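Local coordinates for polycomb protein Pcl (Drosophila melanogaster, PDB 5OQD) that acts, as part of the Esc/E(z) histone H3 methyltransferase complex, as a Polycomb-group repressor, of which this piece holds the second PHD finger and winged-helix domain, at residues 94-99 and 120-125. Residues are numbered along the deposited sequence; the frame is centred on the assembly and turned at random.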
loop_
_atom_site.group_PDB
_atom_site.type_symbol
_atom_site.label_atom_id
_atom_site.label_comp_id
_atom_site.label_asym_id
_atom_site.label_seq_id
_atom_site.Cartn_x
_atom_site.Cartn_y
_atom_site.Cartn_z
ATOM N N ASP B 94 3.968 3.020 -5.411
ATOM C CA ASP B 94 3.427 2.434 -4.194
ATOM C C ASP B 94 4.509 2.134 -3.158
ATOM O O ASP B 94 4.323 2.362 -1.973
ATOM C CB ASP B 94 2.623 1.179 -4.525
ATOM C CG ASP B 94 1.585 1.422 -5.597
ATOM O OD1 ASP B 94 0.951 2.485 -5.578
ATOM O OD2 ASP B 94 1.400 0.550 -6.459
ATOM N N VAL B 95 5.643 1.631 -3.618
ATOM C CA VAL B 95 6.794 1.374 -2.762
ATOM C C VAL B 95 7.330 2.672 -2.162
ATOM O O VAL B 95 7.637 2.739 -0.970
ATOM C CB VAL B 95 7.919 0.668 -3.541
ATOM C CG1 VAL B 95 9.181 0.579 -2.697
ATOM C CG2 VAL B 95 7.466 -0.709 -3.991
ATOM N N LEU B 96 7.430 3.702 -2.997
ATOM C CA LEU B 96 7.934 5.000 -2.565
ATOM C C LEU B 96 6.999 5.668 -1.563
ATOM O O LEU B 96 7.451 6.256 -0.581
ATOM C CB LEU B 96 8.147 5.916 -3.771
ATOM C CG LEU B 96 9.331 5.575 -4.676
ATOM C CD1 LEU B 96 9.295 6.401 -5.952
ATOM C CD2 LEU B 96 10.642 5.787 -3.934
ATOM N N HIS B 97 5.696 5.579 -1.815
ATOM C CA HIS B 97 4.711 6.163 -0.913
ATOM C C HIS B 97 4.724 5.430 0.426
ATOM O O HIS B 97 4.638 6.055 1.480
ATOM C CB HIS B 97 3.309 6.126 -1.531
ATOM C CG HIS B 97 2.335 7.053 -0.873
ATOM N ND1 HIS B 97 1.443 7.825 -1.586
ATOM C CD2 HIS B 97 2.112 7.333 0.433
ATOM C CE1 HIS B 97 0.717 8.544 -0.749
ATOM N NE2 HIS B 97 1.104 8.264 0.483
ATOM N N ILE B 98 4.834 4.106 0.374
ATOM C CA ILE B 98 4.953 3.291 1.581
ATOM C C ILE B 98 6.209 3.670 2.360
ATOM O O ILE B 98 6.179 3.802 3.584
ATOM C CB ILE B 98 4.986 1.785 1.245
ATOM C CG1 ILE B 98 3.588 1.289 0.872
ATOM C CG2 ILE B 98 5.525 0.977 2.420
ATOM C CD1 ILE B 98 3.556 -0.158 0.423
ATOM N N ALA B 99 7.309 3.857 1.635
ATOM C CA ALA B 99 8.581 4.222 2.247
ATOM C C ALA B 99 8.492 5.561 2.969
ATOM O O ALA B 99 8.874 5.674 4.133
ATOM C CB ALA B 99 9.681 4.261 1.194
ATOM N N PRO B 120 17.998 3.107 1.234
ATOM C CA PRO B 120 18.280 1.953 2.084
ATOM C C PRO B 120 17.016 1.185 2.412
ATOM O O PRO B 120 17.001 -0.040 2.347
ATOM C CB PRO B 120 18.839 2.589 3.352
ATOM C CG PRO B 120 19.418 3.880 2.898
ATOM C CD PRO B 120 18.513 4.358 1.809
ATOM N N PHE B 121 15.957 1.912 2.735
ATOM C CA PHE B 121 14.728 1.305 3.211
ATOM C C PHE B 121 14.083 0.403 2.172
ATOM O O PHE B 121 13.654 -0.698 2.480
ATOM C CB PHE B 121 13.760 2.399 3.638
ATOM C CG PHE B 121 12.383 1.905 3.948
ATOM C CD1 PHE B 121 11.917 1.892 5.246
ATOM C CD2 PHE B 121 11.549 1.469 2.942
ATOM C CE1 PHE B 121 10.649 1.446 5.536
ATOM C CE2 PHE B 121 10.280 1.019 3.223
ATOM C CZ PHE B 121 9.829 1.008 4.523
ATOM N N ILE B 122 14.042 0.862 0.931
ATOM C CA ILE B 122 13.498 0.067 -0.156
ATOM C C ILE B 122 14.349 -1.172 -0.352
ATOM O O ILE B 122 13.844 -2.258 -0.612
ATOM C CB ILE B 122 13.448 0.864 -1.466
ATOM C CG1 ILE B 122 12.471 2.027 -1.340
ATOM C CG2 ILE B 122 13.040 -0.032 -2.619
ATOM C CD1 ILE B 122 12.277 2.790 -2.624
ATOM N N LEU B 123 15.655 -0.994 -0.234
ATOM C CA LEU B 123 16.578 -2.098 -0.380
ATOM C C LEU B 123 16.318 -3.127 0.708
ATOM O O LEU B 123 16.365 -4.327 0.461
ATOM C CB LEU B 123 18.018 -1.599 -0.336
ATOM C CG LEU B 123 18.448 -0.821 -1.578
ATOM C CD1 LEU B 123 19.763 -0.102 -1.348
ATOM C CD2 LEU B 123 18.547 -1.736 -2.784
ATOM N N GLU B 124 16.036 -2.654 1.915
ATOM C CA GLU B 124 15.732 -3.558 3.009
ATOM C C GLU B 124 14.478 -4.361 2.724
ATOM O O GLU B 124 14.433 -5.560 2.969
ATOM C CB GLU B 124 15.535 -2.778 4.303
ATOM C CG GLU B 124 16.801 -2.148 4.852
ATOM C CD GLU B 124 16.534 -1.246 6.038
ATOM O OE1 GLU B 124 15.431 -1.333 6.612
ATOM O OE2 GLU B 124 17.425 -0.450 6.397
ATOM N N GLN B 125 13.459 -3.699 2.194
ATOM C CA GLN B 125 12.160 -4.329 2.020
ATOM C C GLN B 125 11.879 -4.880 0.634
ATOM O O GLN B 125 10.788 -5.358 0.373
ATOM C CB GLN B 125 11.046 -3.372 2.428
ATOM C CG GLN B 125 11.049 -3.044 3.908
ATOM C CD GLN B 125 10.874 -4.275 4.767
ATOM O OE1 GLN B 125 10.090 -5.162 4.443
ATOM N NE2 GLN B 125 11.602 -4.333 5.873
#
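I122 is the bump of this contact: its side chain projects from helix 114-125 into a hollow on helix 92-104 lined by V95, L96 and A99. I122 CD1 forms the tip, 3.7 Å from L96 CD2 and 3.8 Å from V95 CG1. With CG1 of V95 anti to the backbone N (chi1 172°), that methyl also lies against CG1 and CG2 of I122. The wall formed by A99 is low and looser, its CB 4.4 Å from I122 CG1. Because alanine rises so little above the helix, F121 can bring its ring obliquely up to A99, the ring atom CE2 lying 3.8 Å from A99 CA. An off-centre CH-pi contact results, with A99 CA 4.2 Å from the F121 ring centroid and 30° off the ring normal. An alanine in place of F121 would remove the ring and with it the CH-pi contact, and would probably leave a gap beside A99 and L103. The helix axes come within 10.3 Å and run at 113° to each other. This is apolar helix packing in the winged-helix domain: L147 of helix 140-153 touches both L96 and I122, making a three-helix core, and strand 112-113, leading directly into helix 114-125, joins strands 170-173 and 158-161 in the domain's antiparallel sheet.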